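Local coordinates for protein kallikrein-10 (Homo sapiens, PDB 5LPE) that is a zymogen-like serine peptidase of the kallikrein subfamily that is inhibited by zinc and has a tumour-suppressor role in breast and prostate cancer, at residues H94-L99 and T218-Y223; R112-P117 and E195-I200; F27-V32 and A42-N47; N169-A174 and P214-Q219; L33-W38 and K229-N234. All coordinates share one frame; numbering follows the deposited sequence.

Contact 1: H94-L99 and T218-Y223; sequences HDLMLL and TQICKY. With ZN (zinc ion), chain F.
His94 and Tyr223 use the same first torsion, CG anti to the carbonyl carbon (chi1 -67° and -69°), and so bring the ND1 edge of the imidazole to the phenol hydroxyl. His94 ND1 and Tyr223 OH lie 2.4 Å apart in a hydrogen bond whose donor may be either atom. The hydroxyl sits near the plane of the imidazole, at its edge; the two rings meet rim to rim with planes at 75°, neither over the other. Leu96 packs beside this pair, its methyls going to different partners. Its CD2 stands over one face of the phenol, 4.0 Å from the Tyr223 ring centroid, a CH-pi contact, while CD1 turns to the Thr218 methyl, CG2, at 3.3 Å and to Ile220 CD1 at 4.0 Å. An alanine here would remove both methyl branches, and would probably loosen the packing on the Tyr223 face and on Thr218 together. These segments join the two beta-barrels of the chymotrypsin fold: 94-99 leads into strand 97-101 of the first, 218-223 leaves strand 215-219 of the second, and Tyr223 is the N-cap residue of helix 224-230. Asp95, the charge-relay aspartate by similarity, has CG in the crowded position between backbone N and carbonyl carbon. Its OD2 binds zinc at 2.1 Å, with His44 and Asp92 completing the protein ligands, and is hydrogen-bonded to Ser202 OG, so the metal engages the carboxylate that would probably otherwise serve His44. Thr218 OG1 gives a weak hydrogen bond to the carbonyl oxygen of Asp95 at 3.5 Å.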
# COMPACT_ATOMS: atom_id res chain seq x y z
N HIS A 94 -0.38 12.35 6.05
CA HIS A 94 0.40 11.38 6.83
C HIS A 94 -0.41 10.12 7.12
O HIS A 94 -0.33 9.57 8.23
CB HIS A 94 0.91 11.96 8.15
CG HIS A 94 1.93 13.05 8.01
ND1 HIS A 94 3.13 12.87 7.36
CD2 HIS A 94 1.95 14.32 8.49
CE1 HIS A 94 3.84 13.99 7.42
NE2 HIS A 94 3.14 14.88 8.10
N ASP A 95 -1.18 9.60 6.16
CA ASP A 95 -2.03 8.47 6.53
C ASP A 95 -1.21 7.21 6.32
O ASP A 95 -1.10 6.69 5.21
CB ASP A 95 -3.36 8.44 5.78
CG ASP A 95 -3.23 8.51 4.28
OD1 ASP A 95 -2.13 8.88 3.80
OD2 ASP A 95 -4.24 8.22 3.60
N LEU A 96 -0.73 6.69 7.44
CA LEU A 96 0.08 5.51 7.59
C LEU A 96 -0.35 4.89 8.91
O LEU A 96 -0.56 5.60 9.89
CB LEU A 96 1.57 5.84 7.64
CG LEU A 96 2.42 5.30 6.51
CD1 LEU A 96 1.79 5.67 5.20
CD2 LEU A 96 3.82 5.86 6.64
N MET A 97 -0.48 3.58 8.93
CA MET A 97 -0.88 2.90 10.15
C MET A 97 -0.14 1.57 10.17
O MET A 97 -0.07 0.88 9.14
CB MET A 97 -2.40 2.72 10.19
CG MET A 97 -2.93 2.04 11.41
SD MET A 97 -4.74 1.82 11.37
CE MET A 97 -4.99 0.99 9.81
N LEU A 98 0.44 1.24 11.31
CA LEU A 98 1.11 -0.04 11.48
C LEU A 98 0.19 -0.96 12.26
O LEU A 98 -0.28 -0.61 13.35
CB LEU A 98 2.48 0.14 12.15
CG LEU A 98 3.50 0.57 11.08
CD1 LEU A 98 4.73 1.23 11.66
CD2 LEU A 98 3.89 -0.62 10.21
N LEU A 99 -0.12 -2.11 11.67
CA LEU A 99 -0.95 -3.13 12.28
C LEU A 99 -0.05 -4.24 12.82
O LEU A 99 0.75 -4.81 12.07
CB LEU A 99 -1.95 -3.69 11.27
CG LEU A 99 -3.06 -2.71 10.89
CD1 LEU A 99 -4.29 -3.44 10.46
CD2 LEU A 99 -3.39 -1.78 12.04
N THR A 218 1.62 7.53 -0.16
CA THR A 218 2.51 8.03 0.87
C THR A 218 3.94 7.62 0.52
O THR A 218 4.18 6.47 0.17
CB THR A 218 2.10 7.51 2.24
OG1 THR A 218 0.73 7.82 2.48
CG2 THR A 218 2.97 8.16 3.33
N GLN A 219 4.88 8.55 0.60
CA GLN A 219 6.25 8.24 0.22
C GLN A 219 6.92 7.59 1.43
O GLN A 219 7.19 8.25 2.43
CB GLN A 219 6.96 9.51 -0.21
CG GLN A 219 8.30 9.33 -0.86
CD GLN A 219 8.86 10.66 -1.28
OE1 GLN A 219 8.45 11.71 -0.79
NE2 GLN A 219 9.82 10.63 -2.20
N ILE A 220 7.25 6.30 1.31
CA ILE A 220 7.58 5.49 2.49
C ILE A 220 9.04 5.71 2.94
O ILE A 220 9.35 5.52 4.11
CB ILE A 220 7.27 4.01 2.20
CG1 ILE A 220 5.79 3.83 1.82
CG2 ILE A 220 7.54 3.12 3.39
CD1 ILE A 220 4.78 4.25 2.90
N CYS A 221 9.93 6.12 2.02
CA CYS A 221 11.32 6.45 2.32
C CYS A 221 11.47 7.69 3.18
O CYS A 221 12.60 8.00 3.58
CB CYS A 221 12.12 6.68 1.04
SG CYS A 221 11.61 8.20 0.16
N LYS A 222 10.39 8.44 3.42
CA LYS A 222 10.39 9.55 4.36
C LYS A 222 9.94 9.15 5.76
O LYS A 222 10.02 9.97 6.67
CB LYS A 222 9.48 10.68 3.87
CG LYS A 222 9.64 11.04 2.39
CD LYS A 222 11.07 11.44 2.08
CE LYS A 222 11.12 12.44 0.96
NZ LYS A 222 12.54 12.81 0.73
N TYR A 223 9.37 7.96 5.92
CA TYR A 223 8.81 7.50 7.18
C TYR A 223 9.66 6.44 7.89
O TYR A 223 9.21 5.88 8.90
CB TYR A 223 7.37 7.03 6.95
CG TYR A 223 6.48 8.23 6.63
CD1 TYR A 223 6.37 8.70 5.33
CD2 TYR A 223 5.81 8.92 7.63
CE1 TYR A 223 5.59 9.80 5.03
CE2 TYR A 223 5.01 10.04 7.33
CZ TYR A 223 4.91 10.46 6.03
OH TYR A 223 4.16 11.56 5.69
ZN ZN F . -6.30 8.31 3.45

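Contact 2: R112-P117 and E195-I200; sequences RALQLP and ETLQGI
Leu197 is the close-packed centre of this contact, and the pairing of Arg112 with Glu195 is its loose end. With CG anti to the backbone N (chi1 177°), Leu197 reaches into the loop 112-117, where Leu114 crosses it at about a right angle and sets CD1 3.5 Å from Leu197 CB. The Leu114 CD2 branch lies instead against the peptide of Glu195, 3.6 Å from Glu195 O. Leu116 runs alongside Leu197, pointing the same way, with their CD2 atoms 4.1 Å apart. The backbone adds one weak hydrogen bond, Leu197 N to Gln115 O at 3.4 Å, and the Pro117 ring rests on the carbonyl of Leu197, CD 3.1 Å from Leu197 O. An alanine in place of Leu114 would lose both branches, and would probably leave Leu197 less firmly packed against the loop. Toward solvent the fit slackens. The extended Gln115 chain lies side by side with Thr196, its NE2 3.9 Å from Thr196 CG2, in van der Waals contact. Farther out, Arg112 NH2 and Glu195 OE2 stand 4.2 Å apart, too far for a salt bridge although the guanidinium and carboxylate planes are only 15° from parallel; their attraction is probably modest. Gln198 lays its amide on Pro117 CB while NE2 donates to Arg119 O. The loop thus lies against strand 196-203 where the classic beta bulge of Gln198 and Gly199 faces Leu191; Leu114 goes on to Val32 of strand 26-35 in the other barrel, and Leu116 and Pro117 reach Met224 of helix 224-230.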
# COMPACT_ATOMS: atom_id res chain seq x y z
N ARG A 112 6.19 -13.61 2.58
CA ARG A 112 7.40 -12.97 3.07
C ARG A 112 7.14 -11.50 3.30
O ARG A 112 6.28 -10.88 2.67
CB ARG A 112 8.59 -13.08 2.08
CG ARG A 112 9.10 -14.45 1.75
CD ARG A 112 9.22 -14.66 0.24
NE ARG A 112 9.83 -13.53 -0.47
CZ ARG A 112 10.03 -13.49 -1.79
NH1 ARG A 112 9.68 -14.52 -2.56
NH2 ARG A 112 10.58 -12.42 -2.34
N ALA A 113 7.95 -10.89 4.16
CA ALA A 113 7.91 -9.45 4.22
C ALA A 113 8.47 -8.84 2.92
O ALA A 113 9.22 -9.48 2.17
CB ALA A 113 8.68 -8.93 5.44
N LEU A 114 8.07 -7.59 2.66
CA LEU A 114 8.60 -6.75 1.58
C LEU A 114 9.70 -5.84 2.13
O LEU A 114 9.47 -5.11 3.10
CB LEU A 114 7.47 -5.91 0.95
CG LEU A 114 7.39 -5.55 -0.54
CD1 LEU A 114 6.57 -4.27 -0.67
CD2 LEU A 114 8.72 -5.49 -1.28
N GLN A 115 10.89 -5.93 1.54
CA GLN A 115 11.99 -5.07 1.93
C GLN A 115 11.52 -3.61 1.92
O GLN A 115 10.92 -3.16 0.95
CB GLN A 115 13.16 -5.28 0.98
CG GLN A 115 14.44 -4.53 1.35
CD GLN A 115 15.51 -4.70 0.30
OE1 GLN A 115 16.70 -4.79 0.61
NE2 GLN A 115 15.09 -4.73 -0.97
N LEU A 116 11.77 -2.90 3.02
CA LEU A 116 11.49 -1.48 3.14
C LEU A 116 12.46 -0.64 2.29
O LEU A 116 13.56 -1.09 1.96
CB LEU A 116 11.59 -1.09 4.61
CG LEU A 116 10.47 -1.64 5.49
CD1 LEU A 116 10.89 -1.61 6.95
CD2 LEU A 116 9.18 -0.86 5.22
N PRO A 117 12.08 0.58 1.91
CA PRO A 117 12.97 1.39 1.08
C PRO A 117 14.22 1.79 1.86
O PRO A 117 14.13 2.23 3.00
CB PRO A 117 12.12 2.63 0.72
CG PRO A 117 11.20 2.76 1.84
CD PRO A 117 10.86 1.32 2.28
N GLU A 195 11.28 -4.31 -6.38
CA GLU A 195 11.06 -5.15 -5.20
C GLU A 195 11.40 -4.44 -3.89
O GLU A 195 11.91 -5.04 -2.93
CB GLU A 195 11.82 -6.47 -5.33
CG GLU A 195 11.13 -7.44 -6.28
CD GLU A 195 10.81 -8.72 -5.58
OE1 GLU A 195 10.42 -9.70 -6.25
OE2 GLU A 195 10.95 -8.75 -4.34
N THR A 196 11.13 -3.14 -3.87
CA THR A 196 11.09 -2.27 -2.70
C THR A 196 9.69 -1.66 -2.57
O THR A 196 8.95 -1.54 -3.55
CB THR A 196 12.15 -1.15 -2.78
OG1 THR A 196 12.58 -1.02 -4.14
CG2 THR A 196 13.37 -1.41 -1.90
N LEU A 197 9.35 -1.26 -1.35
CA LEU A 197 8.08 -0.62 -1.04
C LEU A 197 8.33 0.87 -1.03
O LEU A 197 8.95 1.39 -0.10
CB LEU A 197 7.58 -1.08 0.32
CG LEU A 197 6.30 -0.46 0.85
CD1 LEU A 197 5.10 -1.18 0.24
CD2 LEU A 197 6.34 -0.62 2.33
N GLN A 198 7.88 1.57 -2.06
CA GLN A 198 8.04 3.01 -2.04
C GLN A 198 6.79 3.77 -1.59
O GLN A 198 6.90 4.95 -1.22
CB GLN A 198 8.52 3.48 -3.42
CG GLN A 198 9.95 3.02 -3.77
CD GLN A 198 11.03 3.74 -2.96
OE1 GLN A 198 10.78 4.80 -2.38
NE2 GLN A 198 12.21 3.17 -2.92
N GLY A 199 5.61 3.15 -1.54
CA GLY A 199 4.42 3.92 -1.25
C GLY A 199 3.24 3.10 -0.78
O GLY A 199 3.07 1.94 -1.18
N ILE A 200 2.39 3.73 0.01
CA ILE A 200 1.08 3.19 0.38
C ILE A 200 0.00 4.12 -0.18
O ILE A 200 0.06 5.34 0.02
CB ILE A 200 0.93 3.02 1.90
CG1 ILE A 200 1.95 2.00 2.41
CG2 ILE A 200 -0.50 2.62 2.25
CD1 ILE A 200 1.60 0.60 2.10

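Contact 3: F27-V32 and A42-N47; sequences FHCAGV and AAHCGN. With ZN (zinc ion), chain F.
Two imidazoles are placed quite differently here. The His28 ring uses its edge: Asn47 OD1 lies near its plane beside NE2, and Cys45 O comes to CD2 at 3.3 Å. The His44 ring has the Ala42 methyl against one face, with CB 3.5 Å above the plane and offset toward the rim. His28, its CG anti to the backbone N, donates through NE2 to Asn47 OD1 at 2.5 Å. Ring and amide planes are 84° apart, and the donor lies above the amide plane, 44° out of it, while the oxygen stays near the plane of the ring. Between the histidines runs the disulfide, Cys29 SG to Cys45 SG at 2.0 Å, with a left-handed twist (chi3 -86°); both sulfurs are anti to their carbonyl carbons. It ties a strand carrying a classic beta bulge, in which His28 and Cys29 both face Leu21, to a 3-10 turn closed by Cys45 N to Ala42 O (3.1 Å) and Gly46 N to Ala43 O (2.8 Å). That turn holds His44 with CG in the crowded position, so that ND1 meets the zinc ion at 2.1 Å and NE2 is hydrogen-bonded to Ser187 OG. Zinc thus occupies the nitrogen that in active relatives faces the aspartate, which would probably disturb the charge relay. The Ala-Ala-His-Cys turn, pinned by a disulfide to the neighbouring strand, is the hallmark of the catalytic histidine region in peptidase S1 enzymes.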
# COMPACT_ATOMS: atom_id res chain seq x y z
N PHE A 27 -14.45 -6.67 3.51
CA PHE A 27 -13.17 -6.15 3.06
C PHE A 27 -13.03 -4.68 3.43
O PHE A 27 -13.99 -3.91 3.38
CB PHE A 27 -13.04 -6.29 1.55
CG PHE A 27 -11.69 -5.92 1.03
CD1 PHE A 27 -10.66 -6.84 1.05
CD2 PHE A 27 -11.45 -4.65 0.52
CE1 PHE A 27 -9.41 -6.51 0.57
CE2 PHE A 27 -10.20 -4.31 0.03
CZ PHE A 27 -9.18 -5.24 0.05
N HIS A 28 -11.82 -4.28 3.80
CA HIS A 28 -11.61 -2.90 4.20
C HIS A 28 -10.46 -2.28 3.42
O HIS A 28 -10.65 -1.33 2.65
CB HIS A 28 -11.35 -2.81 5.70
CG HIS A 28 -11.74 -1.50 6.30
ND1 HIS A 28 -13.06 -1.11 6.45
CD2 HIS A 28 -11.00 -0.48 6.80
CE1 HIS A 28 -13.11 0.08 7.02
NE2 HIS A 28 -11.87 0.48 7.24
N CYS A 29 -9.25 -2.80 3.60
CA CYS A 29 -8.09 -2.21 2.98
C CYS A 29 -7.10 -3.28 2.60
O CYS A 29 -7.16 -4.42 3.06
CB CYS A 29 -7.40 -1.21 3.92
SG CYS A 29 -8.24 0.37 3.95
N ALA A 30 -6.16 -2.90 1.75
CA ALA A 30 -4.98 -3.71 1.55
C ALA A 30 -3.87 -3.18 2.46
O ALA A 30 -4.02 -2.15 3.12
CB ALA A 30 -4.56 -3.70 0.08
N GLY A 31 -2.76 -3.90 2.47
CA GLY A 31 -1.65 -3.60 3.36
C GLY A 31 -0.45 -4.41 2.93
O GLY A 31 -0.54 -5.29 2.07
N VAL A 32 0.69 -4.09 3.51
CA VAL A 32 1.90 -4.82 3.17
C VAL A 32 2.48 -5.45 4.42
O VAL A 32 2.44 -4.88 5.51
CB VAL A 32 2.95 -3.91 2.52
CG1 VAL A 32 3.82 -4.73 1.59
CG2 VAL A 32 2.27 -2.83 1.79
N ALA A 42 -2.72 2.40 5.10
CA ALA A 42 -3.11 3.79 5.27
C ALA A 42 -3.84 3.96 6.59
O ALA A 42 -4.67 3.13 6.97
CB ALA A 42 -3.98 4.23 4.11
N ALA A 43 -3.54 5.05 7.30
CA ALA A 43 -4.24 5.36 8.53
C ALA A 43 -5.76 5.46 8.33
O ALA A 43 -6.52 5.07 9.22
CB ALA A 43 -3.71 6.65 9.15
N HIS A 44 -6.22 5.95 7.16
CA HIS A 44 -7.66 6.13 6.97
C HIS A 44 -8.41 4.82 7.01
O HIS A 44 -9.65 4.83 6.98
CB HIS A 44 -7.98 6.85 5.66
CG HIS A 44 -7.82 6.00 4.43
ND1 HIS A 44 -6.91 6.30 3.44
CD2 HIS A 44 -8.45 4.87 4.03
CE1 HIS A 44 -6.98 5.39 2.49
NE2 HIS A 44 -7.91 4.51 2.83
N CYS A 45 -7.70 3.69 7.05
CA CYS A 45 -8.26 2.36 7.22
C CYS A 45 -8.46 1.98 8.68
O CYS A 45 -8.86 0.85 8.96
CB CYS A 45 -7.34 1.32 6.56
SG CYS A 45 -6.95 1.61 4.84
N GLY A 46 -8.17 2.89 9.60
CA GLY A 46 -8.12 2.57 11.02
C GLY A 46 -9.42 2.67 11.78
O GLY A 46 -9.39 2.82 13.01
N ASN A 47 -10.55 2.60 11.08
CA ASN A 47 -11.85 2.51 11.76
C ASN A 47 -11.79 1.45 12.86
O ASN A 47 -12.19 1.71 14.00
CB ASN A 47 -12.96 2.17 10.76
CG ASN A 47 -12.85 2.96 9.46
OD1 ASN A 47 -12.02 2.63 8.59
ND2 ASN A 47 -13.68 3.98 9.30
ZN ZN F . -6.30 8.31 3.45

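Contact 4: N169-A174 and P214-Q219; sequences NNMICA and PAVYTQ
Tyr217 shows well how these two antiparallel strands lock. Its CB lies 3.8 Å from Ile172 CG1. With CG anti to the carbonyl carbon (chi1 -70°), the ring runs along strand 171-176: CD1 passes the Ala174 methyl, and CE1 comes 3.6 Å from Ala174 CB. Farther along, the ring leaves 169-174 and meets Ile151 and Leu201. Ile172, Ala174, Ala215 and Tyr217 all project from this one face of the sheet. Ile172 holds CG1 in the crowded position between backbone N and carbonyl carbon (chi1 48°), which leaves its CG2 to touch Gln219 CG at 3.6 Å. Ile172 and Tyr217 form a hydrogen-bonded pair, Ile172 N to Tyr217 O at 3.0 Å and Tyr217 N to Ile172 O at 2.9 Å, the latter nearly along the C=O axis. Ala174 N reaches Ala215 O at 3.1 Å, and the return bond from Ala215 N to Ala174 O is weak. On the reverse face, Val216 spreads its methyls between two sulfurs, CG1 3.8 Å from Met171 SD and CG2 3.8 Å from Cys173 SG; Cys173 is in a disulfide with Cys159. The pair forms part of the wall of the second barrel: strand 196-203 flanks 215-219 on its other side, strand 147-153 flanks 171-176, and Leu191 of strand 190-193 packs on Ile172, Ala174 and Tyr217.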
# COMPACT_ATOMS: atom_id res chain seq x y z
N ASN A 169 5.52 16.65 -1.16
CA ASN A 169 6.66 16.57 -0.27
C ASN A 169 6.91 15.19 0.34
O ASN A 169 7.98 14.59 0.10
CB ASN A 169 6.43 17.56 0.88
CG ASN A 169 7.71 18.17 1.42
OD1 ASN A 169 8.28 19.08 0.82
ND2 ASN A 169 8.17 17.67 2.57
N ASN A 170 5.86 14.60 0.91
CA ASN A 170 5.88 13.27 1.51
C ASN A 170 5.09 12.27 0.66
O ASN A 170 4.93 11.11 1.07
CB ASN A 170 5.41 13.34 2.97
CG ASN A 170 6.45 13.95 3.88
OD1 ASN A 170 7.63 13.80 3.63
ND2 ASN A 170 6.03 14.58 4.96
N MET A 171 4.62 12.71 -0.51
CA MET A 171 3.82 11.91 -1.42
C MET A 171 4.63 11.62 -2.66
O MET A 171 5.61 12.30 -2.96
CB MET A 171 2.58 12.66 -1.81
CG MET A 171 2.02 13.57 -0.72
SD MET A 171 0.69 12.78 0.22
CE MET A 171 1.50 11.90 1.54
N ILE A 172 4.24 10.53 -3.33
CA ILE A 172 4.61 10.27 -4.71
C ILE A 172 3.31 10.04 -5.47
O ILE A 172 2.41 9.36 -4.97
CB ILE A 172 5.59 9.10 -4.81
CG1 ILE A 172 5.06 7.95 -3.98
CG2 ILE A 172 6.91 9.50 -4.19
CD1 ILE A 172 5.87 6.72 -4.14
N CYS A 173 3.18 10.70 -6.60
CA CYS A 173 2.08 10.48 -7.52
C CYS A 173 2.51 9.48 -8.58
O CYS A 173 3.55 9.65 -9.21
CB CYS A 173 1.67 11.80 -8.16
SG CYS A 173 0.66 12.68 -6.99
N ALA A 174 1.73 8.43 -8.74
CA ALA A 174 2.09 7.32 -9.60
C ALA A 174 1.22 7.36 -10.85
O ALA A 174 0.00 7.17 -10.76
CB ALA A 174 1.91 6.00 -8.86
N PRO A 214 -3.32 10.58 -11.98
CA PRO A 214 -2.46 9.76 -11.12
C PRO A 214 -3.01 9.61 -9.71
O PRO A 214 -3.75 10.45 -9.20
CB PRO A 214 -1.15 10.55 -11.11
CG PRO A 214 -1.62 11.95 -11.12
CD PRO A 214 -2.77 11.94 -12.13
N ALA A 215 -2.60 8.52 -9.07
CA ALA A 215 -2.97 8.31 -7.68
C ALA A 215 -1.92 8.94 -6.78
O ALA A 215 -0.83 9.30 -7.21
CB ALA A 215 -3.10 6.82 -7.37
N VAL A 216 -2.23 8.97 -5.49
CA VAL A 216 -1.42 9.67 -4.51
C VAL A 216 -1.04 8.65 -3.45
O VAL A 216 -1.90 8.13 -2.73
CB VAL A 216 -2.15 10.87 -3.90
CG1 VAL A 216 -1.34 11.47 -2.75
CG2 VAL A 216 -2.41 11.91 -4.97
N TYR A 217 0.26 8.36 -3.36
CA TYR A 217 0.80 7.38 -2.43
C TYR A 217 1.62 8.10 -1.36
O TYR A 217 2.23 9.14 -1.62
CB TYR A 217 1.69 6.38 -3.15
CG TYR A 217 0.95 5.42 -4.05
CD1 TYR A 217 0.52 5.80 -5.32
CD2 TYR A 217 0.71 4.11 -3.64
CE1 TYR A 217 -0.15 4.91 -6.14
CE2 TYR A 217 0.04 3.20 -4.46
CZ TYR A 217 -0.39 3.61 -5.71
OH TYR A 217 -1.07 2.71 -6.53
N THR A 218 1.62 7.53 -0.16
CA THR A 218 2.51 8.03 0.87
C THR A 218 3.94 7.62 0.52
O THR A 218 4.18 6.47 0.17
CB THR A 218 2.10 7.51 2.24
OG1 THR A 218 0.73 7.82 2.48
CG2 THR A 218 2.97 8.16 3.33
N GLN A 219 4.88 8.55 0.60
CA GLN A 219 6.25 8.24 0.22
C GLN A 219 6.92 7.59 1.43
O GLN A 219 7.19 8.25 2.43
CB GLN A 219 6.96 9.51 -0.21
CG GLN A 219 8.30 9.33 -0.86
CD GLN A 219 8.86 10.66 -1.28
OE1 GLN A 219 8.45 11.71 -0.79
NE2 GLN A 219 9.82 10.63 -2.20

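Contact 5: L33-W38 and K229-N234; sequences LVDQSW and KVIRSN
Apolar packing of a chain terminus on an indole defines this contact: the end of helix 224-230 and the residues after it rest on the turn between strands 26-35 and 38-41. Ile231 and Trp38 run antiparallel alongside each other, and Ile231 puts its CA over one face of the indole, 3.8 Å from the centroid of the five-membered ring in a CH-pi contact. Its branches divide the work. CG2 meets Trp38 CD1 and, at 3.9 Å, Asp35 CB, whereas CD1 extends to Val34 CG2 at 3.6 Å. Val230 touches the six-membered ring at its outer atoms, CG2 lying 3.6 Å from Trp38 CZ3. At the indole edge stands Arg232, NH2 4.1 Å from Trp38 CZ2 and near the ring plane; its bent chain returns a weak hydrogen bond from NE to Val230 O. Asp35 to Trp38 form a type I beta turn, closed by Trp38 N to Asp35 O at 3.1 Å, and Asp35 OD2 accepts from Ser37 N at 3.0 Å to make an Asx turn. Trp38 then has CG anti to the carbonyl carbon (chi1 -72°), directing the ring at the helix end. Leu98 and Lys100 of strand 97-101 also touch Trp38, and Val230 shares Leu98. Val34 and Asp35, both facing Trp38, make a classic beta bulge at the corner, and the C-terminal helix lying back across the N-terminal barrel is a signature of the chymotrypsin fold.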
# COMPACT_ATOMS: atom_id res chain seq x y z
N LEU A 33 3.10 -6.60 4.23
CA LEU A 33 3.81 -7.27 5.31
C LEU A 33 5.23 -6.71 5.29
O LEU A 33 6.00 -6.96 4.37
CB LEU A 33 3.82 -8.77 5.09
CG LEU A 33 4.28 -9.59 6.29
CD1 LEU A 33 3.17 -9.56 7.32
CD2 LEU A 33 4.59 -11.01 5.87
N VAL A 34 5.54 -5.89 6.29
CA VAL A 34 6.87 -5.32 6.41
C VAL A 34 7.71 -6.04 7.45
O VAL A 34 8.90 -5.73 7.60
CB VAL A 34 6.74 -3.82 6.73
CG1 VAL A 34 6.01 -3.13 5.59
CG2 VAL A 34 5.94 -3.60 8.01
N ASP A 35 7.11 -6.98 8.19
CA ASP A 35 7.76 -7.75 9.23
C ASP A 35 6.85 -8.94 9.49
O ASP A 35 5.66 -8.89 9.21
CB ASP A 35 7.96 -6.92 10.49
CG ASP A 35 8.60 -7.70 11.59
OD1 ASP A 35 9.81 -7.92 11.49
OD2 ASP A 35 7.90 -8.09 12.54
N GLN A 36 7.41 -10.01 10.07
CA GLN A 36 6.59 -11.19 10.30
C GLN A 36 5.41 -10.89 11.22
O GLN A 36 4.40 -11.61 11.19
CB GLN A 36 7.44 -12.32 10.87
CG GLN A 36 8.21 -11.93 12.12
CD GLN A 36 8.98 -13.08 12.72
OE1 GLN A 36 9.31 -14.04 12.03
NE2 GLN A 36 9.26 -12.99 14.01
N SER A 37 5.53 -9.90 12.10
CA SER A 37 4.44 -9.49 12.97
C SER A 37 3.77 -8.17 12.60
O SER A 37 2.87 -7.74 13.32
CB SER A 37 4.91 -9.44 14.43
OG SER A 37 4.86 -10.74 14.98
N TRP A 38 4.18 -7.50 11.51
CA TRP A 38 3.73 -6.14 11.26
C TRP A 38 3.26 -5.93 9.84
O TRP A 38 3.91 -6.34 8.88
CB TRP A 38 4.84 -5.14 11.55
CG TRP A 38 5.12 -4.98 12.98
CD1 TRP A 38 6.06 -5.63 13.70
CD2 TRP A 38 4.46 -4.08 13.88
NE1 TRP A 38 6.04 -5.20 15.00
CE2 TRP A 38 5.06 -4.25 15.14
CE3 TRP A 38 3.43 -3.14 13.74
CZ2 TRP A 38 4.66 -3.52 16.25
CZ3 TRP A 38 3.03 -2.43 14.85
CH2 TRP A 38 3.65 -2.62 16.08
N LYS A 229 10.79 2.25 14.29
CA LYS A 229 10.68 2.45 15.73
C LYS A 229 9.47 1.73 16.31
O LYS A 229 9.58 1.13 17.39
CB LYS A 229 10.65 3.94 16.06
CG LYS A 229 10.61 4.22 17.55
CD LYS A 229 11.09 5.62 17.87
CE LYS A 229 9.94 6.64 17.86
NZ LYS A 229 10.48 8.04 17.79
N VAL A 230 8.32 1.74 15.64
CA VAL A 230 7.18 1.04 16.22
C VAL A 230 7.33 -0.47 16.02
O VAL A 230 7.02 -1.26 16.92
CB VAL A 230 5.82 1.57 15.69
CG1 VAL A 230 5.97 2.78 14.79
CG2 VAL A 230 5.01 0.52 15.03
N ILE A 231 7.83 -0.89 14.86
CA ILE A 231 8.14 -2.29 14.67
C ILE A 231 9.21 -2.77 15.67
O ILE A 231 9.39 -3.98 15.85
CB ILE A 231 8.53 -2.49 13.18
CG1 ILE A 231 7.36 -2.05 12.30
CG2 ILE A 231 8.81 -3.96 12.82
CD1 ILE A 231 7.67 -2.20 10.85
N ARG A 232 9.94 -1.86 16.32
CA ARG A 232 11.05 -2.22 17.21
C ARG A 232 12.14 -2.94 16.43
O ARG A 232 13.17 -3.26 17.02
CB ARG A 232 10.62 -3.06 18.42
CG ARG A 232 10.73 -2.33 19.76
CD ARG A 232 9.37 -1.79 20.26
NE ARG A 232 8.22 -2.54 19.75
CZ ARG A 232 7.90 -3.78 20.12
NH1 ARG A 232 8.63 -4.44 20.99
NH2 ARG A 232 6.84 -4.39 19.60
N SER A 233 11.94 -3.20 15.14
CA SER A 233 12.91 -3.73 14.17
C SER A 233 14.09 -2.79 13.99
O SER A 233 14.83 -2.90 13.00
CB SER A 233 12.26 -4.00 12.82
OG SER A 233 11.57 -2.85 12.38
N ASN A 234 14.10 -1.74 14.81
CA ASN A 234 15.26 -0.90 15.15
C ASN A 234 15.18 0.48 14.50
O ASN A 234 14.75 1.48 15.10
CB ASN A 234 16.61 -1.53 14.77
CG ASN A 234 16.98 -2.76 15.62
OD1 ASN A 234 17.26 -2.67 16.82
ND2 ASN A 234 16.98 -3.94 14.98
OXT ASN A 234 15.61 0.64 13.36

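Two six-stranded antiparallel barrels organise these contacts. Contact 3 belongs to the first and contact 4 to the second, their centres about 17 Å apart without touching. Contact 1 bridges the barrels, shares the zinc ion with contact 3 and shares Thr218 and Gln219 on strand 215-219 with contact 4; Ile200 of contact 2 lies next to that strand, its O hydrogen-bonded to Thr218 N. Along the chain contact 5 encloses contacts 1, 2 and 4, while contact 3 closes before contact 1 opens. Contacts 4 and 5 are farthest apart, with centres about 23 Å from each other. Residues distant in sequence thus converge on the barrel seam, where the charge-relay residues, assigned by similarity, meet zinc.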